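Side-chain contacts in sulfatase (Bacteroides fragilis CAG:558, PDB 6USS), which probably hydrolyses aryl sulfate esters as a calcium-dependent member of the sulfatase family: residues F272-K275 with Y276-G280; T55-H59 with Y60-Y64; F168-V171 with N172-G175; R119-D122 with V123-V126; P466-I469 with G470-N474. The protein carries 1 engineered substitution. All coordinates share one frame; numbering follows the deposited sequence.

Contact 1 of 5, residues F272-K275 with Y276-G280; sequences FYQK and YIDKG
Ile277 lies over one face of the Tyr273 ring in an i/i+4 pairing along the short alpha-helix 273-279, and the same spacing brings Asp278 to Gln274. The tyrosine ring reaches its neighbour because CG is anti to the backbone N (chi1 173°), which swings the ring along the helix. Ile277 CG1 then sits 3.9 Å from the Tyr273 ring centroid, a CH-pi contact displaced toward the rim, and its CD1 carries on to the phenol end, whose OH is hydrogen-bonded to Lys268. Gln274 also has CG anti to its N, but the bend at chi2 brings the amide alongside Ile277, with Gln274 NE2 3.5 Å from Ile277 CG2. One residue further along, the Gln274 amide and Asp278 carboxylate meet crosswise, their planes 53° apart. Asp278 OD1 lies in the plane of the Gln274 amide, whereas NE2 comes to it from above the carboxylate plane. On another side of the helix Lys275 runs beside Tyr276, with Lys275 CE over a face of the ring. Their polar ends converge on Glu293 of helix 283-308, and Lys275 NZ has a second salt bridge to Glu65. Positive phi at Gly280 ends the helix in a Schellman motif, whose two returning bonds are weak. The amide-carboxylate link, Gln274 NE2 to Asp278 OD1, measures 3.2 Å.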
loop_
_atom_site.group_PDB
_atom_site.type_symbol
_atom_site.label_atom_id
_atom_site.label_comp_id
_atom_site.label_asym_id
_atom_site.label_seq_id
_atom_site.Cartn_x
_atom_site.Cartn_y
_atom_site.Cartn_z
ATOM N N PHE A 272 -16.284 -1.894 -31.659
ATOM C CA PHE A 272 -15.714 -1.151 -32.771
ATOM C C PHE A 272 -15.307 -2.019 -33.947
ATOM O O PHE A 272 -15.044 -1.478 -35.028
ATOM C CB PHE A 272 -14.490 -0.349 -32.298
ATOM C CG PHE A 272 -14.657 0.253 -30.933
ATOM C CD1 PHE A 272 -15.503 1.341 -30.741
ATOM C CD2 PHE A 272 -13.978 -0.263 -29.844
ATOM C CE1 PHE A 272 -15.666 1.905 -29.478
ATOM C CE2 PHE A 272 -14.129 0.296 -28.574
ATOM C CZ PHE A 272 -14.969 1.384 -28.396
ATOM N N TYR A 273 -15.255 -3.337 -33.771
ATOM C CA TYR A 273 -14.607 -4.192 -34.755
ATOM C C TYR A 273 -15.258 -4.059 -36.127
ATOM O O TYR A 273 -14.581 -3.759 -37.118
ATOM C CB TYR A 273 -14.638 -5.632 -34.271
ATOM C CG TYR A 273 -14.136 -6.601 -35.288
ATOM C CD1 TYR A 273 -12.773 -6.764 -35.506
ATOM C CD2 TYR A 273 -15.020 -7.366 -36.027
ATOM C CE1 TYR A 273 -12.308 -7.657 -36.441
ATOM C CE2 TYR A 273 -14.566 -8.270 -36.958
ATOM C CZ TYR A 273 -13.212 -8.413 -37.164
ATOM O OH TYR A 273 -12.777 -9.319 -38.091
ATOM N N GLN A 274 -16.578 -4.258 -36.201
ATOM C CA GLN A 274 -17.257 -4.294 -37.493
ATOM C C GLN A 274 -17.149 -2.966 -38.230
ATOM O O GLN A 274 -17.111 -2.944 -39.468
ATOM C CB GLN A 274 -18.730 -4.685 -37.316
ATOM C CG GLN A 274 -19.451 -5.001 -38.626
ATOM C CD GLN A 274 -18.743 -6.088 -39.425
ATOM O OE1 GLN A 274 -18.412 -7.153 -38.899
ATOM N NE2 GLN A 274 -18.499 -5.816 -40.699
ATOM N N LYS A 275 -17.088 -1.853 -37.499
ATOM C CA LYS A 275 -16.943 -0.565 -38.167
ATOM C C LYS A 275 -15.691 -0.535 -39.043
ATOM O O LYS A 275 -15.732 -0.060 -40.187
ATOM C CB LYS A 275 -16.922 0.566 -37.135
ATOM C CG LYS A 275 -16.656 1.944 -37.763
ATOM C CD LYS A 275 -16.618 3.059 -36.717
ATOM C CE LYS A 275 -15.563 2.811 -35.652
ATOM N NZ LYS A 275 -15.466 3.992 -34.731
ATOM N N TYR A 276 -14.571 -1.063 -38.538
ATOM C CA TYR A 276 -13.342 -1.032 -39.327
ATOM C C TYR A 276 -13.385 -2.038 -40.469
ATOM O O TYR A 276 -12.827 -1.781 -41.544
ATOM C CB TYR A 276 -12.129 -1.270 -38.423
ATOM C CG TYR A 276 -11.918 -0.122 -37.476
ATOM C CD1 TYR A 276 -11.398 1.080 -37.937
ATOM C CD2 TYR A 276 -12.276 -0.218 -36.130
ATOM C CE1 TYR A 276 -11.213 2.149 -37.090
ATOM C CE2 TYR A 276 -12.096 0.867 -35.257
ATOM C CZ TYR A 276 -11.566 2.049 -35.754
ATOM O OH TYR A 276 -11.369 3.144 -34.943
ATOM N N ILE A 277 -14.036 -3.181 -40.256
ATOM C CA ILE A 277 -14.254 -4.117 -41.351
ATOM C C ILE A 277 -15.040 -3.434 -42.460
ATOM O O ILE A 277 -14.800 -3.673 -43.651
ATOM C CB ILE A 277 -14.967 -5.389 -40.844
ATOM C CG1 ILE A 277 -14.091 -6.159 -39.851
ATOM C CG2 ILE A 277 -15.304 -6.306 -41.996
ATOM C CD1 ILE A 277 -12.957 -6.942 -40.509
ATOM N N ASP A 278 -15.972 -2.547 -42.086
ATOM C CA ASP A 278 -16.740 -1.804 -43.077
ATOM C C ASP A 278 -15.913 -0.697 -43.724
ATOM O O ASP A 278 -16.171 -0.330 -44.872
ATOM C CB ASP A 278 -17.996 -1.222 -42.435
ATOM C CG ASP A 278 -18.982 -2.298 -41.991
ATOM O OD1 ASP A 278 -19.078 -3.350 -42.669
ATOM O OD2 ASP A 278 -19.658 -2.093 -40.960
ATOM N N LYS A 279 -14.927 -0.149 -43.005
ATOM C CA LYS A 279 -13.998 0.811 -43.593
ATOM C C LYS A 279 -13.100 0.168 -44.641
ATOM O O LYS A 279 -12.462 0.882 -45.426
ATOM C CB LYS A 279 -13.114 1.426 -42.503
ATOM C CG LYS A 279 -13.460 2.836 -42.057
ATOM C CD LYS A 279 -12.540 3.229 -40.899
ATOM C CE LYS A 279 -12.673 4.681 -40.534
ATOM N NZ LYS A 279 -11.612 5.073 -39.562
ATOM N N GLY A 280 -13.008 -1.159 -44.648
ATOM C CA GLY A 280 -12.195 -1.862 -45.612
ATOM C C GLY A 280 -10.936 -2.498 -45.073
ATOM O O GLY A 280 -10.107 -2.944 -45.869
#

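Contact 2 of 5, residues T55-H59 with Y60-Y64; sequences TQKTH and YNEVY
A capping box formed by Thr58 and Asn61 starts the short helix 59-63. Thr58, the N-cap residue, accepts from the helix: Asn61 N donates to Thr58 OG1 at 3.1 Å. The return bond runs from Thr58 N to Asn61 OD1 at 2.9 Å and is nearly straight (171°), although the donor is tilted out of the amide carbonyl plane. With chi1 at 65°, Thr58 OG1 lies between its own backbone N and carbonyl carbon, facing the first turn. Water 1 bridges the same Asn61 OD1 to Gln56 O, giving that oxygen a second donor. Ahead of the cap, the extended Lys57 chain packs its CG on Asn61 CB and crosses Glu62 at about a right angle. Its NZ forms a salt bridge with Glu62 OE1 at 3.1 Å, meeting it from above the carboxylate plane. One turn along, Val63 CG1 rests over a face of the His59 ring, 3.7 Å from its centroid, in a CH-pi contact. Gln47 and Thr49, in the loop after strand 35-41, bind Thr58 OG1 and Asn61 ND2 respectively, while Tyr64, just beyond the helix, packs against helix 283-308.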
loop_
_atom_site.group_PDB
_atom_site.type_symbol
_atom_site.label_atom_id
_atom_site.label_comp_id
_atom_site.label_asym_id
_atom_site.label_seq_id
_atom_site.Cartn_x
_atom_site.Cartn_y
_atom_site.Cartn_z
ATOM N N THR A 55 5.227 15.271 -39.689
ATOM C CA THR A 55 4.867 16.529 -40.344
ATOM C C THR A 55 3.872 16.347 -41.490
ATOM O O THR A 55 3.430 17.351 -42.063
ATOM C CB THR A 55 6.104 17.249 -40.891
ATOM O OG1 THR A 55 6.763 16.402 -41.840
ATOM C CG2 THR A 55 7.067 17.600 -39.775
ATOM N N GLN A 56 3.525 15.109 -41.855
ATOM C CA GLN A 56 2.422 14.870 -42.776
ATOM C C GLN A 56 1.580 13.695 -42.288
ATOM O O GLN A 56 2.108 12.724 -41.737
ATOM C CB GLN A 56 2.928 14.634 -44.211
ATOM C CG GLN A 56 3.863 13.444 -44.412
ATOM C CD GLN A 56 4.989 13.710 -45.451
ATOM O OE1 GLN A 56 5.810 14.629 -45.286
ATOM N NE2 GLN A 56 5.029 12.892 -46.509
ATOM N N LYS A 57 0.262 13.819 -42.462
ATOM C CA LYS A 57 -0.677 12.762 -42.106
ATOM C C LYS A 57 -0.353 11.472 -42.865
ATOM O O LYS A 57 -0.038 11.504 -44.059
ATOM C CB LYS A 57 -2.094 13.242 -42.433
ATOM C CG LYS A 57 -3.205 12.569 -41.660
ATOM C CD LYS A 57 -4.543 13.315 -41.792
ATOM C CE LYS A 57 -5.604 12.718 -40.840
ATOM N NZ LYS A 57 -7.015 13.046 -41.219
ATOM N N THR A 58 -0.420 10.325 -42.177
ATOM C CA THR A 58 -0.162 9.040 -42.820
ATOM C C THR A 58 -1.464 8.319 -43.124
ATOM O O THR A 58 -2.552 8.740 -42.728
ATOM C CB THR A 58 0.697 8.114 -41.962
ATOM O OG1 THR A 58 -0.038 7.771 -40.779
ATOM C CG2 THR A 58 2.026 8.746 -41.628
ATOM N N HIS A 59 -1.342 7.193 -43.826
ATOM C CA HIS A 59 -2.518 6.362 -44.051
ATOM C C HIS A 59 -3.045 5.786 -42.742
ATOM O O HIS A 59 -4.270 5.691 -42.554
ATOM C CB HIS A 59 -2.215 5.236 -45.037
ATOM C CG HIS A 59 -3.380 4.318 -45.253
ATOM N ND1 HIS A 59 -4.596 4.761 -45.741
ATOM C CD2 HIS A 59 -3.536 2.995 -45.002
ATOM C CE1 HIS A 59 -5.441 3.744 -45.800
ATOM N NE2 HIS A 59 -4.824 2.664 -45.352
ATOM N N TYR A 60 -2.146 5.408 -41.822
ATOM C CA TYR A 60 -2.600 4.977 -40.503
ATOM C C TYR A 60 -3.420 6.061 -39.828
ATOM O O TYR A 60 -4.470 5.774 -39.241
ATOM C CB TYR A 60 -1.419 4.601 -39.623
ATOM C CG TYR A 60 -0.768 3.307 -40.035
ATOM C CD1 TYR A 60 -1.532 2.167 -40.251
ATOM C CD2 TYR A 60 0.604 3.223 -40.219
ATOM C CE1 TYR A 60 -0.949 0.966 -40.622
ATOM C CE2 TYR A 60 1.203 2.015 -40.593
ATOM C CZ TYR A 60 0.410 0.896 -40.787
ATOM O OH TYR A 60 0.965 -0.289 -41.162
ATOM N N ASN A 61 -2.960 7.316 -39.897
ATOM C CA ASN A 61 -3.738 8.407 -39.318
ATOM C C ASN A 61 -5.127 8.449 -39.915
ATOM O O ASN A 61 -6.111 8.666 -39.199
ATOM C CB ASN A 61 -3.047 9.748 -39.539
ATOM C CG ASN A 61 -1.715 9.832 -38.851
ATOM O OD1 ASN A 61 -0.788 10.464 -39.347
ATOM N ND2 ASN A 61 -1.608 9.194 -37.704
ATOM N N GLU A 62 -5.232 8.224 -41.225
ATOM C CA GLU A 62 -6.545 8.234 -41.858
ATOM C C GLU A 62 -7.430 7.110 -41.325
ATOM O O GLU A 62 -8.640 7.300 -41.162
ATOM C CB GLU A 62 -6.415 8.145 -43.384
ATOM C CG GLU A 62 -5.650 9.288 -44.076
ATOM C CD GLU A 62 -6.344 10.656 -43.993
ATOM O OE1 GLU A 62 -7.371 10.799 -43.285
ATOM O OE2 GLU A 62 -5.848 11.602 -44.643
ATOM N N VAL A 63 -6.860 5.936 -41.033
ATOM C CA VAL A 63 -7.731 4.801 -40.702
ATOM C C VAL A 63 -8.063 4.695 -39.204
ATOM O O VAL A 63 -9.173 4.287 -38.851
ATOM C CB VAL A 63 -7.150 3.467 -41.236
ATOM C CG1 VAL A 63 -6.787 3.593 -42.689
ATOM C CG2 VAL A 63 -5.948 2.968 -40.421
ATOM N N TYR A 64 -7.145 5.056 -38.309
ATOM C CA TYR A 64 -7.427 4.909 -36.886
ATOM C C TYR A 64 -8.312 6.049 -36.393
ATOM O O TYR A 64 -8.457 7.086 -37.041
ATOM C CB TYR A 64 -6.127 4.864 -36.074
ATOM C CG TYR A 64 -5.234 3.694 -36.441
ATOM C CD1 TYR A 64 -5.760 2.409 -36.570
ATOM C CD2 TYR A 64 -3.869 3.872 -36.654
ATOM C CE1 TYR A 64 -4.957 1.334 -36.915
ATOM C CE2 TYR A 64 -3.051 2.798 -36.992
ATOM C CZ TYR A 64 -3.603 1.524 -37.128
ATOM O OH TYR A 64 -2.803 0.443 -37.470
HETATM O O HOH W 1 1.849 11.543 -38.825
#

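Contact 3 of 5, residues F168-V171 with N172-G175; sequences FGAV and NTPG
The backbone reverses through a type II beta turn from Ala170 to Thr173, so that the end-to-end directions of 168-171 and 172-175 lie 170° apart; Asn172 takes the positive phi (60°) of the turn's third position. The side chain that reinforces this reversal is Thr173. Its chi1 of 67° sets OG1 between the backbone N and the carbonyl carbon, where the hydroxyl can turn back across the turn to donate to Ala170 O at 2.7 Å. The turn's own bond, Thr173 N to Ala170 O, is longer at 3.2 Å. Thr173 thus grips one acceptor with two donors, both on the same face of the carbonyl plane. Val171 and Asn172 occupy the two corner positions. At the open end of the loop, where Gly169 and Gly175 face each other with CA atoms 4.2 Å apart, the backbones come together without a side chain from either residue. Water 2 links the ends, accepting from Phe168 N and donating to Gly175 O, and Phe168 CB touches that same oxygen at 3.5 Å. The turn lies in the connection between strand 159-164 and strand 185-187; its backbone bonds Val134 and Asn132 at strand 133-135 and just before it, while Asn172 packs on His245, in helix 231-247 of the second subunit.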
loop_
_atom_site.group_PDB
_atom_site.type_symbol
_atom_site.label_atom_id
_atom_site.label_comp_id
_atom_site.label_asym_id
_atom_site.label_seq_id
_atom_site.Cartn_x
_atom_site.Cartn_y
_atom_site.Cartn_z
ATOM N N PHE A 168 6.710 -4.227 -12.807
ATOM C CA PHE A 168 7.891 -3.607 -12.206
ATOM C C PHE A 168 8.858 -4.612 -11.600
ATOM O O PHE A 168 10.054 -4.317 -11.495
ATOM C CB PHE A 168 7.506 -2.635 -11.082
ATOM C CG PHE A 168 6.733 -1.424 -11.537
ATOM C CD1 PHE A 168 7.212 -0.602 -12.555
ATOM C CD2 PHE A 168 5.519 -1.097 -10.925
ATOM C CE1 PHE A 168 6.488 0.522 -12.967
ATOM C CE2 PHE A 168 4.792 0.033 -11.328
ATOM C CZ PHE A 168 5.270 0.838 -12.350
ATOM N N GLY A 169 8.358 -5.765 -11.151
ATOM C CA GLY A 169 9.197 -6.768 -10.527
ATOM C C GLY A 169 8.727 -8.155 -10.914
ATOM O O GLY A 169 7.563 -8.366 -11.269
ATOM N N ALA A 170 9.657 -9.100 -10.864
ATOM C CA ALA A 170 9.303 -10.459 -11.231
ATOM C C ALA A 170 8.316 -11.019 -10.218
ATOM O O ALA A 170 8.188 -10.514 -9.102
ATOM C CB ALA A 170 10.550 -11.342 -11.317
ATOM N N VAL A 171 7.599 -12.069 -10.624
ATOM C CA VAL A 171 6.659 -12.710 -9.710
ATOM C C VAL A 171 7.407 -13.209 -8.474
ATOM O O VAL A 171 8.554 -13.677 -8.563
ATOM C CB VAL A 171 5.902 -13.842 -10.429
ATOM C CG1 VAL A 171 6.766 -15.107 -10.562
ATOM C CG2 VAL A 171 4.587 -14.133 -9.713
ATOM N N ASN A 172 6.773 -13.058 -7.302
ATOM C CA ASN A 172 7.364 -13.444 -6.006
ATOM C C ASN A 172 8.672 -12.712 -5.694
ATOM O O ASN A 172 9.556 -13.268 -5.029
ATOM C CB ASN A 172 7.597 -14.954 -5.905
ATOM C CG ASN A 172 6.312 -15.733 -5.953
ATOM O OD1 ASN A 172 5.327 -15.358 -5.315
ATOM N ND2 ASN A 172 6.306 -16.825 -6.710
ATOM N N THR A 173 8.812 -11.465 -6.161
ATOM C CA THR A 173 9.802 -10.529 -5.643
ATOM C C THR A 173 9.089 -9.241 -5.208
ATOM O O THR A 173 7.977 -8.967 -5.668
ATOM C CB THR A 173 10.904 -10.228 -6.679
ATOM O OG1 THR A 173 10.366 -9.506 -7.801
ATOM C CG2 THR A 173 11.540 -11.531 -7.161
ATOM N N PRO A 174 9.676 -8.459 -4.289
ATOM C CA PRO A 174 8.915 -7.334 -3.693
ATOM C C PRO A 174 8.283 -6.380 -4.697
ATOM O O PRO A 174 7.164 -5.904 -4.465
ATOM C CB PRO A 174 9.964 -6.621 -2.828
ATOM C CG PRO A 174 10.915 -7.712 -2.433
ATOM C CD PRO A 174 10.986 -8.653 -3.628
ATOM N N GLY A 175 8.954 -6.094 -5.810
ATOM C CA GLY A 175 8.436 -5.140 -6.772
ATOM C C GLY A 175 7.269 -5.619 -7.618
ATOM O O GLY A 175 6.781 -4.847 -8.449
HETATM O O HOH W 2 5.138 -4.841 -10.690
#

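Contact 4 of 5, residues R119-D122 with V123-V126; sequences RPSD and VFNV
Ser121 and Phe124 meet through two complementary torsions. Ser121 has OG anti to its backbone N (chi1 161°), directed at the chain ahead, while Phe124 holds CG between its N and carbonyl carbon (chi1 52°), folding the ring back beneath the serine. As a result Ser121 OG stands 3.4 Å above the plane of the Phe124 ring, over its centre. Ser121 CB adds a CH-pi contact, 3.8 Å from the centroid of the Phe124 ring and only 12° off the normal. The hydroxyl oxygen is also an acceptor for two successive amides, Val123 N at 2.8 Å and Phe124 N at 2.9 Å. The Val123 N bond makes this an ST turn, and the Phe124 N bond extends the grip by one residue, closing a tight bend just as the chain enters strand 124-125, which pairs antiparallel with strand 503-504. His430 meets the Phe124 ring edge-to-face and also touches Ser121. Backbone hydrogen bonds join Val123 to Lys505 and Asn125 to Ser503.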
loop_
_atom_site.group_PDB
_atom_site.type_symbol
_atom_site.label_atom_id
_atom_site.label_comp_id
_atom_site.label_asym_id
_atom_site.label_seq_id
_atom_site.Cartn_x
_atom_site.Cartn_y
_atom_site.Cartn_z
ATOM N N ARG A 119 15.592 -15.307 -25.476
ATOM C CA ARG A 119 15.694 -16.424 -26.407
ATOM C C ARG A 119 17.108 -17.012 -26.370
ATOM O O ARG A 119 18.085 -16.270 -26.213
ATOM C CB ARG A 119 15.346 -15.958 -27.821
ATOM C CG ARG A 119 15.516 -17.015 -28.884
ATOM C CD ARG A 119 14.736 -16.684 -30.154
ATOM N NE ARG A 119 14.865 -15.290 -30.584
ATOM C CZ ARG A 119 15.377 -14.897 -31.752
ATOM N NH1 ARG A 119 15.840 -15.797 -32.619
ATOM N NH2 ARG A 119 15.437 -13.593 -32.053
ATOM N N PRO A 120 17.253 -18.338 -26.455
ATOM C CA PRO A 120 18.597 -18.931 -26.508
ATOM C C PRO A 120 19.363 -18.538 -27.770
ATOM O O PRO A 120 18.790 -18.331 -28.849
ATOM C CB PRO A 120 18.316 -20.435 -26.474
ATOM C CG PRO A 120 17.014 -20.550 -25.795
ATOM C CD PRO A 120 16.216 -19.352 -26.205
ATOM N N SER A 121 20.680 -18.429 -27.618
ATOM C CA SER A 121 21.579 -18.102 -28.715
ATOM C C SER A 121 22.729 -19.091 -28.719
ATOM O O SER A 121 23.339 -19.336 -27.676
ATOM C CB SER A 121 22.136 -16.673 -28.589
ATOM O OG SER A 121 23.311 -16.502 -29.386
ATOM N N ASP A 122 23.036 -19.652 -29.884
ATOM C CA ASP A 122 24.255 -20.434 -30.024
ATOM C C ASP A 122 25.451 -19.570 -30.436
ATOM O O ASP A 122 26.503 -20.117 -30.773
ATOM C CB ASP A 122 24.033 -21.604 -31.001
ATOM C CG ASP A 122 23.590 -21.157 -32.391
ATOM O OD1 ASP A 122 23.855 -19.990 -32.761
ATOM O OD2 ASP A 122 22.977 -21.981 -33.120
ATOM N N VAL A 123 25.308 -18.237 -30.403
ATOM C CA VAL A 123 26.396 -17.296 -30.673
ATOM C C VAL A 123 26.921 -16.656 -29.385
ATOM O O VAL A 123 28.131 -16.561 -29.179
ATOM C CB VAL A 123 25.955 -16.205 -31.683
ATOM C CG1 VAL A 123 26.928 -15.019 -31.679
ATOM C CG2 VAL A 123 25.804 -16.773 -33.080
ATOM N N PHE A 124 26.022 -16.183 -28.517
ATOM C CA PHE A 124 26.421 -15.359 -27.378
ATOM C C PHE A 124 25.616 -15.734 -26.143
ATOM O O PHE A 124 24.565 -16.381 -26.227
ATOM C CB PHE A 124 26.237 -13.845 -27.650
ATOM C CG PHE A 124 24.855 -13.476 -28.153
ATOM C CD1 PHE A 124 23.785 -13.335 -27.265
ATOM C CD2 PHE A 124 24.618 -13.289 -29.512
ATOM C CE1 PHE A 124 22.508 -13.015 -27.730
ATOM C CE2 PHE A 124 23.349 -12.959 -29.971
ATOM C CZ PHE A 124 22.291 -12.827 -29.073
ATOM N N ASN A 125 26.143 -15.318 -24.987
ATOM C CA ASN A 125 25.411 -15.276 -23.732
ATOM C C ASN A 125 24.980 -13.849 -23.465
ATOM O O ASN A 125 25.762 -12.918 -23.661
ATOM C CB ASN A 125 26.267 -15.762 -22.568
ATOM C CG ASN A 125 26.656 -17.196 -22.718
ATOM O OD1 ASN A 125 25.795 -18.078 -22.690
ATOM N ND2 ASN A 125 27.951 -17.446 -22.913
ATOM N N VAL A 126 23.741 -13.677 -23.012
ATOM C CA VAL A 126 23.246 -12.340 -22.705
ATOM C C VAL A 126 23.919 -11.833 -21.436
ATOM O O VAL A 126 24.572 -12.602 -20.718
ATOM C CB VAL A 126 21.712 -12.333 -22.570
ATOM C CG1 VAL A 126 21.061 -12.686 -23.908
ATOM C CG2 VAL A 126 21.281 -13.309 -21.520
#

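Contact 5 of 5, residues P466-I469 with G470-N474; sequences PQDI and GEKNN
A type I beta turn, Asp468 to Glu471, with the Asp468 carboxylate bound to the amides that follow it, shapes the loop between strand 460-464 and helix 480-496. Its backbone bond, Glu471 N to Asp468 O, is 2.9 Å long, with the donor well above the carbonyl plane. The carboxylate of Asp468 carries the contact onward. Fully extended from the backbone N (chi1 180°), it reaches across the turn and presents both oxygens to consecutive amides. Lys472 N donates to Asp468 OD1 at 3.0 Å, almost straight (173°) and on the syn lone pair. Asn473 N donates to Asp468 OD2 at 2.8 Å, also on the syn side but 29° out of the carboxylate plane. Two amides on two oxygens fix the rotation of the group about CB-CG, and water 3 adds a further donor to Asp468 OD2 while bridging to Asn473 O. These donors would be expected to favour the charged carboxylate. Elsewhere on the turn, water 4 donates to both Ile469 O and Glu471 OE2, each at 2.6 Å. Glu471 leaves the backbone on the side away from 466-469, and its carboxylate goes to Lys450 and to the backbone N of Glu353. The motif is thus a type I turn whose first residue, Asp468, accepts the turn bond through its carbonyl and the amides of Lys472 and Asn473 through its carboxylate.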
loop_
_atom_site.group_PDB
_atom_site.type_symbol
_atom_site.label_atom_id
_atom_site.label_comp_id
_atom_site.label_asym_id
_atom_site.label_seq_id
_atom_site.Cartn_x
_atom_site.Cartn_y
_atom_site.Cartn_z
ATOM N N PRO A 466 16.792 13.532 -38.461
ATOM C CA PRO A 466 15.926 14.541 -39.103
ATOM C C PRO A 466 15.955 14.492 -40.627
ATOM O O PRO A 466 15.002 14.939 -41.274
ATOM C CB PRO A 466 16.480 15.872 -38.569
ATOM C CG PRO A 466 17.220 15.503 -37.317
ATOM C CD PRO A 466 17.816 14.166 -37.612
ATOM N N GLN A 467 17.018 13.958 -41.227
ATOM C CA GLN A 467 17.069 13.780 -42.673
ATOM C C GLN A 467 16.596 12.412 -43.139
ATOM O O GLN A 467 16.306 12.249 -44.330
ATOM C CB GLN A 467 18.494 13.970 -43.193
ATOM C CG GLN A 467 18.935 15.407 -43.289
ATOM C CD GLN A 467 20.421 15.504 -43.585
ATOM O OE1 GLN A 467 20.974 14.665 -44.319
ATOM N NE2 GLN A 467 21.085 16.506 -42.999
ATOM N N ASP A 468 16.529 11.424 -42.254
ATOM C CA ASP A 468 16.272 10.048 -42.660
ATOM C C ASP A 468 15.404 9.373 -41.595
ATOM O O ASP A 468 15.842 8.498 -40.850
ATOM C CB ASP A 468 17.587 9.298 -42.875
ATOM C CG ASP A 468 17.386 7.868 -43.286
ATOM O OD1 ASP A 468 16.288 7.516 -43.776
ATOM O OD2 ASP A 468 18.343 7.084 -43.104
ATOM N N ILE A 469 14.136 9.776 -41.531
ATOM C CA ILE A 469 13.298 9.326 -40.425
ATOM C C ILE A 469 13.086 7.821 -40.489
ATOM O O ILE A 469 12.928 7.170 -39.450
ATOM C CB ILE A 469 11.967 10.105 -40.410
ATOM C CG1 ILE A 469 11.327 10.056 -39.033
ATOM C CG2 ILE A 469 10.991 9.574 -41.468
ATOM C CD1 ILE A 469 9.914 10.621 -39.029
ATOM N N GLY A 470 13.125 7.237 -41.693
ATOM C CA GLY A 470 12.953 5.810 -41.873
ATOM C C GLY A 470 14.192 4.987 -41.648
ATOM O O GLY A 470 14.146 3.759 -41.775
ATOM N N GLU A 471 15.305 5.638 -41.308
ATOM C CA GLU A 471 16.595 4.974 -41.104
ATOM C C GLU A 471 16.927 4.031 -42.268
ATOM O O GLU A 471 17.239 2.852 -42.088
ATOM C CB GLU A 471 16.619 4.268 -39.749
ATOM C CG GLU A 471 16.618 5.280 -38.608
ATOM C CD GLU A 471 16.344 4.667 -37.247
ATOM O OE1 GLU A 471 17.194 4.807 -36.333
ATOM O OE2 GLU A 471 15.262 4.061 -37.089
ATOM N N LYS A 472 16.846 4.580 -43.485
ATOM C CA LYS A 472 17.113 3.839 -44.712
ATOM C C LYS A 472 18.557 3.953 -45.181
ATOM O O LYS A 472 18.990 3.120 -45.987
ATOM C CB LYS A 472 16.214 4.328 -45.857
ATOM C CG LYS A 472 14.721 4.096 -45.696
ATOM C CD LYS A 472 13.979 4.806 -46.828
ATOM C CE LYS A 472 12.621 5.330 -46.386
ATOM N NZ LYS A 472 11.503 4.568 -47.014
ATOM N N ASN A 473 19.305 4.961 -44.709
ATOM C CA ASN A 473 20.625 5.290 -45.251
ATOM C C ASN A 473 21.711 5.339 -44.168
ATOM O O ASN A 473 21.939 6.378 -43.532
ATOM C CB ASN A 473 20.576 6.605 -46.014
ATOM C CG ASN A 473 21.821 6.813 -46.856
ATOM O OD1 ASN A 473 22.604 5.873 -47.086
ATOM N ND2 ASN A 473 22.011 8.040 -47.334
ATOM N N ASN A 474 22.409 4.219 -43.985
ATOM C CA ASN A 474 23.545 4.159 -43.074
ATOM C C ASN A 474 24.677 5.032 -43.609
ATOM O O ASN A 474 25.191 4.792 -44.706
ATOM C CB ASN A 474 23.987 2.704 -42.933
ATOM C CG ASN A 474 25.173 2.523 -42.016
ATOM O OD1 ASN A 474 25.603 3.457 -41.332
ATOM N ND2 ASN A 474 25.697 1.304 -41.979
HETATM O O HOH W 3 20.671 8.603 -42.590
HETATM O O HOH W 4 13.170 4.741 -38.478
#

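In the fold
All five contacts are local and occur along the chain in the order 2, 4, 3, 1, 5. Contacts 1 and 2 touch: their centres are 17 Å apart, and Lys279 NZ makes a probable hydrogen bond of 2.7 Å to Val63 O, joining the end of helix 273-279 to that of helix 59-63. Contact 5 approaches contact 2 to about 7 Å between nearest atoms without touching. Contact 3 lies across the chain's centre from contacts 2 and 5, its centre about 39 Å from each. It comes nearest to the metal site, though without contact: the Phe168 side chain is about 11 Å from the calcium ion and about 9 Å from the side chain of Asp322.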